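Local coordinates for protein sortase B (Listeria monocytogenes serovar 1/2a, PDB 5JCV) that anchors surface proteins to the cell wall as a transpeptidase, cleaving a C-terminal sorting signal and passing the substrate on through a thioester intermediate, at residues L88-D91 against F92-H96; D121-Y124 against I125-E128; E136-L139 against Q140-Q144. One frame throughout, in Å; residues are numbered along the deposited sequence.

Interaction 1 of 3, residues L88-D91 against F92-H96; sequences LDKD and FLVAH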
ATOM      1  N   LEU A  88     -16.954   7.229  25.443  1.00 47.28           N
ATOM      2  CA  LEU A  88     -17.486   8.099  26.508  1.00 47.78           C
ATOM      3  C   LEU A  88     -17.826   7.312  27.780  1.00 51.60           C
ATOM      4  O   LEU A  88     -18.042   7.899  28.824  1.00 52.01           O
ATOM      5  CB  LEU A  88     -18.779   8.790  26.055  1.00 49.32           C
ATOM      6  CG  LEU A  88     -18.702   9.758  24.881  1.00 50.21           C
ATOM      7  CD1 LEU A  88     -20.101  10.195  24.470  1.00 52.24           C
ATOM      8  CD2 LEU A  88     -17.816  10.946  25.253  1.00 49.74           C
ATOM      9  N   ASP A  89     -17.924   5.989  27.645  1.00 54.84           N
ATOM     10  CA  ASP A  89     -18.036   5.027  28.744  1.00 54.33           C
ATOM     11  C   ASP A  89     -16.627   4.715  29.234  1.00 57.19           C
ATOM     12  O   ASP A  89     -15.815   4.118  28.504  1.00 55.69           O
ATOM     13  CB  ASP A  89     -18.723   3.780  28.194  1.00 59.66           C
ATOM     14  CG  ASP A  89     -18.810   2.637  29.186  1.00 63.18           C
ATOM     15  OD1 ASP A  89     -18.250   2.758  30.301  1.00 61.35           O
ATOM     16  OD2 ASP A  89     -19.439   1.602  28.801  1.00 61.27           O
ATOM     17  N   LYS A  90     -16.326   5.132  30.460  1.00 60.48           N
ATOM     18  CA  LYS A  90     -14.981   4.980  31.013  1.00 66.12           C
ATOM     19  C   LYS A  90     -14.538   3.537  31.054  1.00 63.02           C
ATOM     20  O   LYS A  90     -13.370   3.254  30.805  1.00 61.15           O
ATOM     21  CB  LYS A  90     -14.856   5.576  32.408  1.00 73.40           C
ATOM     22  CG  LYS A  90     -13.395   5.609  32.859  1.00 86.96           C
ATOM     23  CD  LYS A  90     -13.124   6.614  33.977  1.00 98.67           C
ATOM     24  CE  LYS A  90     -11.727   7.235  33.856  1.00102.80           C
ATOM     25  NZ  LYS A  90     -11.613   8.490  34.666  1.00107.82           N
ATOM     26  N   ASP A  91     -15.473   2.628  31.342  1.00 62.46           N
ATOM     27  CA  ASP A  91     -15.164   1.203  31.415  1.00 63.87           C
ATOM     28  C   ASP A  91     -14.594   0.721  30.092  1.00 64.00           C
ATOM     29  O   ASP A  91     -13.582   0.021  30.062  1.00 62.82           O
ATOM     30  CB  ASP A  91     -16.415   0.378  31.736  1.00 66.37           C
ATOM     31  CG  ASP A  91     -16.921   0.584  33.172  1.00 71.35           C
ATOM     32  OD1 ASP A  91     -16.206   1.208  34.006  1.00 63.31           O
ATOM     33  OD2 ASP A  91     -18.050   0.107  33.447  1.00 74.76           O
ATOM     34  N   PHE A  92     -15.240   1.100  28.988  1.00 60.37           N
ATOM     35  CA  PHE A  92     -14.738   0.715  27.674  1.00 54.84           C
ATOM     36  C   PHE A  92     -13.323   1.236  27.399  1.00 54.72           C
ATOM     37  O   PHE A  92     -12.489   0.524  26.824  1.00 56.87           O
ATOM     38  CB  PHE A  92     -15.677   1.157  26.574  1.00 52.03           C
ATOM     39  CG  PHE A  92     -15.347   0.550  25.238  1.00 52.34           C
ATOM     40  CD1 PHE A  92     -15.904  -0.678  24.857  1.00 50.48           C
ATOM     41  CD2 PHE A  92     -14.430   1.174  24.380  1.00 48.28           C
ATOM     42  CE1 PHE A  92     -15.587  -1.237  23.621  1.00 50.06           C
ATOM     43  CE2 PHE A  92     -14.112   0.612  23.163  1.00 48.88           C
ATOM     44  CZ  PHE A  92     -14.693  -0.583  22.776  1.00 49.51           C
ATOM     45  N   LEU A  93     -13.058   2.470  27.783  1.00 56.86           N
ATOM     46  CA  LEU A  93     -11.770   3.084  27.488  1.00 62.01           C
ATOM     47  C   LEU A  93     -10.649   2.396  28.258  1.00 66.23           C
ATOM     48  O   LEU A  93      -9.583   2.121  27.701  1.00 70.74           O
ATOM     49  CB  LEU A  93     -11.791   4.574  27.830  1.00 64.22           C
ATOM     50  CG  LEU A  93     -10.418   5.255  27.895  1.00 66.01           C
ATOM     51  CD1 LEU A  93      -9.783   5.368  26.530  1.00 64.17           C
ATOM     52  CD2 LEU A  93     -10.527   6.631  28.532  1.00 69.24           C
ATOM     53  N   VAL A  94     -10.892   2.109  29.529  1.00 70.64           N
ATOM     54  CA  VAL A  94      -9.886   1.434  30.340  1.00 73.30           C
ATOM     55  C   VAL A  94      -9.556   0.067  29.724  1.00 68.61           C
ATOM     56  O   VAL A  94      -8.391  -0.305  29.568  1.00 68.97           O
ATOM     57  CB  VAL A  94     -10.352   1.261  31.805  1.00 80.22           C
ATOM     58  CG1 VAL A  94      -9.382   0.365  32.587  1.00 80.50           C
ATOM     59  CG2 VAL A  94     -10.487   2.620  32.480  1.00 81.47           C
ATOM     60  N   ALA A  95     -10.592  -0.672  29.375  1.00 61.26           N
ATOM     61  CA  ALA A  95     -10.419  -1.938  28.689  1.00 59.26           C
ATOM     62  C   ALA A  95      -9.908  -1.800  27.219  1.00 60.11           C
ATOM     63  O   ALA A  95      -9.546  -2.790  26.602  1.00 60.75           O
ATOM     64  CB  ALA A  95     -11.724  -2.722  28.735  1.00 57.25           C
ATOM     65  N   HIS A  96      -9.886  -0.611  26.629  1.00 57.14           N
ATOM     66  CA  HIS A  96      -9.417  -0.516  25.230  1.00 57.72           C
ATOM     67  C   HIS A  96      -8.548   0.709  25.014  1.00 55.41           C
ATOM     68  O   HIS A  96      -8.816   1.512  24.152  1.00 55.58           O
ATOM     69  CB  HIS A  96     -10.604  -0.518  24.257  1.00 59.01           C
ATOM     70  CG  HIS A  96     -11.490  -1.711  24.392  1.00 57.74           C
ATOM     71  ND1 HIS A  96     -12.526  -1.771  25.302  1.00 59.85           N
ATOM     72  CD2 HIS A  96     -11.483  -2.900  23.746  1.00 61.30           C
ATOM     73  CE1 HIS A  96     -13.123  -2.948  25.207  1.00 60.57           C
ATOM     74  NE2 HIS A  96     -12.505  -3.652  24.271  1.00 59.69           N
TER
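D89 opens the short helix 90-95 and bonds to it twice. Its carbonyl O accepts from L93 N at 3.3 Å. Its side chain caps the first turn from the N-cap position. CG stands anti to the backbone N (chi1 175°), which brings OD1 within 3.0 Å of D91 N. The N-H meets OD1 from above the carboxylate plane, and the bond is bent, with an angle of 131° at the hydrogen. F92 N is near the same carboxylate, 3.7 Å from OD1.

K90 comes next. Its O takes the V94 N-H at 3.0 Å, almost straight. V94 CG2 also touches this O, at 3.4 Å. The K90 and V94 side chains meet at a slant, with CG of K90 4.2 Å from CG2 of V94. This N-capped helix comes between strands 67-72 and 98-102 in the chain of the sortase domain, and it lies at the protein surface.

D91 accepts from A95 N through its O at 3.1 Å, and A95 CB rests near the same oxygen. D91 CB lies against F92 N. F92 follows, and H96, one turn later, bonds back to it. H96 ND1 donates to F92 O at 2.8 Å, on a lone pair and close to the imidazole plane. ND1 also sits over the centre of the F92 ring. H96 NE2 is held by D22, and Y87 meets the F92 ring edge-to-face.

Interaction 2 of 3, residues D121-Y124 against I125-E128; sequences DFYY and IETE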
ATOM      1  N   ASP A 121     -16.353  23.669  17.876  1.00 60.95           N
ATOM      2  CA  ASP A 121     -14.950  23.954  18.056  1.00 65.79           C
ATOM      3  C   ASP A 121     -14.156  22.864  17.346  1.00 65.86           C
ATOM      4  O   ASP A 121     -14.003  21.747  17.876  1.00 64.07           O
ATOM      5  CB  ASP A 121     -14.642  23.946  19.522  1.00 68.31           C
ATOM      6  CG  ASP A 121     -13.186  24.136  19.798  1.00 75.38           C
ATOM      7  OD1 ASP A 121     -12.846  23.969  20.989  1.00 72.23           O
ATOM      8  OD2 ASP A 121     -12.412  24.445  18.848  1.00 76.94           O
ATOM      9  N   PHE A 122     -13.706  23.185  16.137  1.00 62.06           N
ATOM     10  CA  PHE A 122     -13.074  22.223  15.228  1.00 63.59           C
ATOM     11  C   PHE A 122     -11.555  22.446  15.139  1.00 56.96           C
ATOM     12  O   PHE A 122     -10.907  22.076  14.172  1.00 51.56           O
ATOM     13  CB  PHE A 122     -13.712  22.313  13.813  1.00 68.85           C
ATOM     14  CG  PHE A 122     -15.112  21.713  13.692  1.00 70.75           C
ATOM     15  CD1 PHE A 122     -15.685  20.923  14.694  1.00 71.13           C
ATOM     16  CD2 PHE A 122     -15.851  21.937  12.538  1.00 78.20           C
ATOM     17  CE1 PHE A 122     -16.964  20.376  14.543  1.00 69.80           C
ATOM     18  CE2 PHE A 122     -17.122  21.400  12.387  1.00 81.14           C
ATOM     19  CZ  PHE A 122     -17.673  20.608  13.388  1.00 75.65           C
ATOM     20  N   TYR A 123     -10.997  23.062  16.164  1.00 56.55           N
ATOM     21  CA  TYR A 123      -9.583  23.271  16.257  1.00 58.20           C
ATOM     22  C   TYR A 123      -8.786  21.969  15.949  1.00 57.34           C
ATOM     23  O   TYR A 123      -7.746  21.979  15.275  1.00 58.26           O
ATOM     24  CB  TYR A 123      -9.305  23.765  17.662  1.00 62.32           C
ATOM     25  CG  TYR A 123      -7.885  24.117  17.886  1.00 75.37           C
ATOM     26  CD1 TYR A 123      -7.397  25.370  17.504  1.00 80.77           C
ATOM     27  CD2 TYR A 123      -6.999  23.206  18.458  1.00 83.55           C
ATOM     28  CE1 TYR A 123      -6.077  25.720  17.695  1.00 80.92           C
ATOM     29  CE2 TYR A 123      -5.668  23.553  18.652  1.00 87.77           C
ATOM     30  CZ  TYR A 123      -5.225  24.820  18.269  1.00 85.00           C
ATOM     31  OH  TYR A 123      -3.924  25.201  18.447  1.00 97.78           O
ATOM     32  N   TYR A 124      -9.304  20.844  16.427  1.00 52.52           N
ATOM     33  CA  TYR A 124      -8.661  19.546  16.278  1.00 50.49           C
ATOM     34  C   TYR A 124      -8.363  19.124  14.844  1.00 52.13           C
ATOM     35  O   TYR A 124      -7.576  18.186  14.639  1.00 53.42           O
ATOM     36  CB  TYR A 124      -9.528  18.452  16.934  1.00 50.72           C
ATOM     37  CG  TYR A 124     -10.694  17.955  16.105  1.00 49.01           C
ATOM     38  CD1 TYR A 124     -10.539  16.873  15.265  1.00 51.66           C
ATOM     39  CD2 TYR A 124     -11.937  18.558  16.160  1.00 51.25           C
ATOM     40  CE1 TYR A 124     -11.588  16.383  14.519  1.00 53.94           C
ATOM     41  CE2 TYR A 124     -13.009  18.069  15.422  1.00 48.93           C
ATOM     42  CZ  TYR A 124     -12.821  16.984  14.592  1.00 50.55           C
ATOM     43  OH  TYR A 124     -13.828  16.454  13.807  1.00 48.28           O
ATOM     44  N   ILE A 125      -8.978  19.768  13.846  1.00 49.99           N
ATOM     45  CA  ILE A 125      -8.751  19.320  12.470  1.00 52.39           C
ATOM     46  C   ILE A 125      -7.507  19.955  11.824  1.00 57.62           C
ATOM     47  O   ILE A 125      -7.299  19.790  10.610  1.00 55.51           O
ATOM     48  CB  ILE A 125      -9.951  19.585  11.547  1.00 53.11           C
ATOM     49  CG1 ILE A 125     -10.036  21.081  11.154  1.00 61.35           C
ATOM     50  CG2 ILE A 125     -11.212  19.069  12.184  1.00 55.12           C
ATOM     51  CD1 ILE A 125     -11.071  21.418  10.094  1.00 63.64           C
ATOM     52  N   GLU A 126      -6.727  20.717  12.592  1.00 58.01           N
ATOM     53  CA  GLU A 126      -5.470  21.261  12.081  1.00 61.62           C
ATOM     54  C   GLU A 126      -4.508  20.147  11.712  1.00 59.49           C
ATOM     55  O   GLU A 126      -4.288  19.193  12.500  1.00 57.65           O
ATOM     56  CB  GLU A 126      -4.830  22.158  13.114  1.00 69.35           C
ATOM     57  CG  GLU A 126      -3.667  22.956  12.574  1.00 85.36           C
ATOM     58  CD  GLU A 126      -3.296  24.086  13.502  1.00 96.59           C
ATOM     59  OE1 GLU A 126      -4.207  24.584  14.207  1.00103.92           O
ATOM     60  OE2 GLU A 126      -2.102  24.463  13.525  1.00104.66           O
ATOM     61  N   THR A 127      -3.976  20.236  10.494  1.00 59.14           N
ATOM     62  CA  THR A 127      -2.905  19.347  10.043  1.00 61.52           C
ATOM     63  C   THR A 127      -1.534  20.006   9.829  1.00 66.54           C
ATOM     64  O   THR A 127      -0.548  19.296   9.637  1.00 65.49           O
ATOM     65  CB  THR A 127      -3.303  18.583   8.764  1.00 63.75           C
ATOM     66  OG1 THR A 127      -3.651  19.500   7.716  1.00 62.60           O
ATOM     67  CG2 THR A 127      -4.487  17.678   9.061  1.00 66.10           C
ATOM     68  N   GLU A 128      -1.455  21.330   9.890  1.00 69.69           N
ATOM     69  CA  GLU A 128      -0.238  22.056   9.551  1.00 77.14           C
ATOM     70  C   GLU A 128       0.284  22.776  10.789  1.00 76.52           C
ATOM     71  O   GLU A 128      -0.447  23.493  11.461  1.00 75.41           O
ATOM     72  CB  GLU A 128      -0.516  23.040   8.408  1.00 88.49           C
ATOM     73  CG  GLU A 128      -0.562  22.381   7.027  1.00 96.25           C
ATOM     74  CD  GLU A 128      -1.579  23.025   6.077  1.00107.74           C
ATOM     75  OE1 GLU A 128      -1.491  24.257   5.835  1.00108.86           O
ATOM     76  OE2 GLU A 128      -2.470  22.293   5.562  1.00109.87           O
TER
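Two backbone hydrogen bonds join F122 and Y123 to the residues three places on. I125 N gives its hydrogen to F122 O at 3.0 Å and nearly straight, 172° at the hydrogen. E126 N does the same to Y123 O at 3.1 Å. I125 CG1 also lies against F122 O, a van der Waals contact of 3.3 Å. D121 OD2 accepts weakly from Y123 N, two residues on.

The i to i+3 pattern marks a single 3-10 turn. It lies in the connection between strand 107-118 and helix 132-145 of the sortase domain.

The main apolar contact is a CH-pi contact. I125 CG2 sits over one face of the Y124 ring, 3.6 Å from the centroid and only 13° off the normal. Y124 has CG between its backbone N and carbonyl carbon (chi1 81°). That turns the ring back beside I125 N, beneath the methyl. I125 CG2 is also 4.4 Å from F122 CB.

Y123 and E126 run side by side in the same direction. OE1 of E126 approaches the tyrosine ring obliquely, 4.1 Å from CE1.

The buried Y124 OH is hydrogen-bonded to S164 and R176. The F122 ring makes a cation-pi contact with R176. I125 O is bound by R58.

Interaction 3 of 3, residues E136-L139 against Q140-Q144; sequences EDYL and QKVKQ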
ATOM      1  N   GLU A 136       2.730  21.552  20.158  1.00 84.96           N
ATOM      2  CA  GLU A 136       2.616  21.439  21.611  1.00 88.51           C
ATOM      3  C   GLU A 136       1.470  22.297  22.154  1.00 83.78           C
ATOM      4  O   GLU A 136       0.843  21.912  23.153  1.00 82.74           O
ATOM      5  CB  GLU A 136       3.964  21.758  22.296  1.00 97.93           C
ATOM      6  CG  GLU A 136       3.951  21.901  23.828  1.00104.60           C
ATOM      7  CD  GLU A 136       3.457  20.676  24.615  1.00108.28           C
ATOM      8  OE1 GLU A 136       3.303  19.553  24.066  1.00107.93           O
ATOM      9  OE2 GLU A 136       3.231  20.851  25.833  1.00110.84           O
ATOM     10  N   ASP A 137       1.196  23.434  21.499  1.00 82.91           N
ATOM     11  CA  ASP A 137       0.020  24.270  21.811  1.00 81.79           C
ATOM     12  C   ASP A 137      -1.263  23.492  21.460  1.00 80.72           C
ATOM     13  O   ASP A 137      -2.231  23.493  22.230  1.00 84.06           O
ATOM     14  CB  ASP A 137      -0.004  25.591  21.007  1.00 84.18           C
ATOM     15  CG  ASP A 137       1.306  26.377  21.069  1.00 88.50           C
ATOM     16  OD1 ASP A 137       2.073  26.264  22.045  1.00 88.00           O
ATOM     17  OD2 ASP A 137       1.570  27.134  20.115  1.00 90.86           O
ATOM     18  N   TYR A 138      -1.257  22.860  20.283  1.00 72.94           N
ATOM     19  CA  TYR A 138      -2.339  21.979  19.844  1.00 70.28           C
ATOM     20  C   TYR A 138      -2.625  20.880  20.879  1.00 69.13           C
ATOM     21  O   TYR A 138      -3.776  20.670  21.281  1.00 71.03           O
ATOM     22  CB  TYR A 138      -2.021  21.396  18.462  1.00 65.82           C
ATOM     23  CG  TYR A 138      -3.047  20.429  17.936  1.00 64.47           C
ATOM     24  CD1 TYR A 138      -4.033  20.825  17.052  1.00 62.03           C
ATOM     25  CD2 TYR A 138      -3.018  19.111  18.315  1.00 64.19           C
ATOM     26  CE1 TYR A 138      -4.972  19.925  16.578  1.00 63.22           C
ATOM     27  CE2 TYR A 138      -3.935  18.205  17.844  1.00 59.63           C
ATOM     28  CZ  TYR A 138      -4.924  18.601  16.992  1.00 62.76           C
ATOM     29  OH  TYR A 138      -5.835  17.643  16.561  1.00 54.79           O
ATOM     30  N   LEU A 139      -1.585  20.219  21.354  1.00 69.54           N
ATOM     31  CA  LEU A 139      -1.766  19.100  22.275  1.00 71.08           C
ATOM     32  C   LEU A 139      -2.317  19.541  23.607  1.00 73.54           C
ATOM     33  O   LEU A 139      -3.140  18.850  24.199  1.00 77.58           O
ATOM     34  CB  LEU A 139      -0.463  18.353  22.486  1.00 69.64           C
ATOM     35  CG  LEU A 139       0.037  17.618  21.248  1.00 67.70           C
ATOM     36  CD1 LEU A 139       1.438  17.065  21.496  1.00 69.46           C
ATOM     37  CD2 LEU A 139      -0.929  16.518  20.833  1.00 66.47           C
ATOM     38  N   GLN A 140      -1.847  20.682  24.074  1.00 78.19           N
ATOM     39  CA  GLN A 140      -2.377  21.309  25.267  1.00 85.79           C
ATOM     40  C   GLN A 140      -3.885  21.566  25.110  1.00 79.99           C
ATOM     41  O   GLN A 140      -4.668  21.228  25.990  1.00 76.85           O
ATOM     42  CB  GLN A 140      -1.598  22.605  25.533  1.00 97.19           C
ATOM     43  CG  GLN A 140      -2.268  23.625  26.447  1.00109.27           C
ATOM     44  CD  GLN A 140      -2.379  23.154  27.887  1.00118.02           C
ATOM     45  OE1 GLN A 140      -1.788  22.139  28.277  1.00123.62           O
ATOM     46  NE2 GLN A 140      -3.135  23.898  28.692  1.00121.04           N
ATOM     47  N   LYS A 141      -4.296  22.146  23.987  1.00 80.85           N
ATOM     48  CA  LYS A 141      -5.707  22.454  23.792  1.00 77.32           C
ATOM     49  C   LYS A 141      -6.562  21.182  23.792  1.00 73.98           C
ATOM     50  O   LYS A 141      -7.569  21.134  24.501  1.00 72.16           O
ATOM     51  CB  LYS A 141      -5.946  23.276  22.515  1.00 84.71           C
ATOM     52  CG  LYS A 141      -5.350  24.681  22.576  1.00 93.61           C
ATOM     53  CD  LYS A 141      -6.157  25.733  21.822  1.00 93.82           C
ATOM     54  CE  LYS A 141      -5.440  27.088  21.829  1.00 99.77           C
ATOM     55  NZ  LYS A 141      -6.214  28.206  21.183  1.00100.04           N
ATOM     56  N   VAL A 142      -6.171  20.158  23.022  1.00 66.80           N
ATOM     57  CA  VAL A 142      -7.028  18.968  22.875  1.00 65.68           C
ATOM     58  C   VAL A 142      -7.058  18.081  24.120  1.00 66.91           C
ATOM     59  O   VAL A 142      -8.060  17.404  24.369  1.00 64.52           O
ATOM     60  CB  VAL A 142      -6.727  18.089  21.633  1.00 62.89           C
ATOM     61  CG1 VAL A 142      -6.842  18.890  20.355  1.00 62.08           C
ATOM     62  CG2 VAL A 142      -5.378  17.401  21.747  1.00 65.82           C
ATOM     63  N   LYS A 143      -5.978  18.100  24.900  1.00 73.04           N
ATOM     64  CA  LYS A 143      -5.940  17.404  26.201  1.00 74.23           C
ATOM     65  C   LYS A 143      -6.931  18.050  27.143  1.00 72.14           C
ATOM     66  O   LYS A 143      -7.643  17.367  27.881  1.00 69.11           O
ATOM     67  CB  LYS A 143      -4.545  17.446  26.834  1.00 75.81           C
ATOM     68  CG  LYS A 143      -3.671  16.218  26.599  1.00 81.90           C
ATOM     69  CD  LYS A 143      -2.217  16.613  26.399  1.00 86.30           C
ATOM     70  CE  LYS A 143      -1.223  15.567  26.886  1.00 91.24           C
ATOM     71  NZ  LYS A 143       0.166  16.082  26.678  1.00 91.60           N
ATOM     72  N   GLN A 144      -6.983  19.375  27.102  1.00 75.64           N
ATOM     73  CA  GLN A 144      -7.952  20.104  27.905  1.00 80.33           C
ATOM     74  C   GLN A 144      -9.387  19.839  27.459  1.00 71.19           C
ATOM     75  O   GLN A 144     -10.274  19.732  28.289  1.00 71.28           O
ATOM     76  CB  GLN A 144      -7.664  21.597  27.883  1.00 89.03           C
ATOM     77  CG  GLN A 144      -8.060  22.265  29.183  1.00102.93           C
ATOM     78  CD  GLN A 144      -7.304  23.551  29.412  1.00117.31           C
ATOM     79  OE1 GLN A 144      -7.007  24.285  28.465  1.00121.81           O
ATOM     80  NE2 GLN A 144      -6.982  23.836  30.674  1.00124.77           N
TER
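Y138 OH, at the end of the ring that V142 packs against, is gripped by two groups: Y124 O and the NE2 of Q180. These bonds satisfy a buried hydroxyl and fix the far end of the ring. V142 CG1 lies over one face, toward the hydroxyl end, 4.1 Å from the centroid. Its closest ring atoms are CE2 and CZ, both at 3.9 Å. In this CH-pi contact Y138 CG is anti to the backbone N (chi1 178°), which carries the ring alongside the helix toward V142, one turn later.

Four successive i to i+4 bonds run beneath. Q140 N binds E136 O at 3.1 Å, and K141 N, V142 N and K143 N bind the O atoms of D137, Y138 and L139 in turn. K141 CG touches D137 O at 3.4 Å. The K143 chain, bent at its second and third torsions, lies along L139 O, with CD 3.3 Å from that oxygen. K143 NZ is bound by V154 O. E136 OE1 is 5.4 Å from K143 NZ, a distance at which attraction is probably modest.

In class B sortases a helix joins the sixth and seventh strands, here 107-118 and 160-165. Helix 132-145 is that helix, and it sets L139 and V142 against F113 of strand 107-118, and V142 also against Y116.

All three contacts are local and follow one another along this chain, the soluble sortase domain of a longer membrane protein. Interactions 2 and 3 touch, with centres about 11 Å apart. The probable hydrogen bond from Y138 OH to Y124 O is 2.6 Å, and Y123 CE2 packs 3.6 Å from Y138 CD1, so the 3-10 turn sits against helix 132-145. Interaction 1 is separate: its nearest atoms are about 13 Å from interaction 2 and about 11 Å from interaction 3. Interaction 2 meets S164 on strand 160-165, which in sortases leads to the catalytic cysteine, and R176, at the position expected for the active-site arginine; both probably belong to the active-site region.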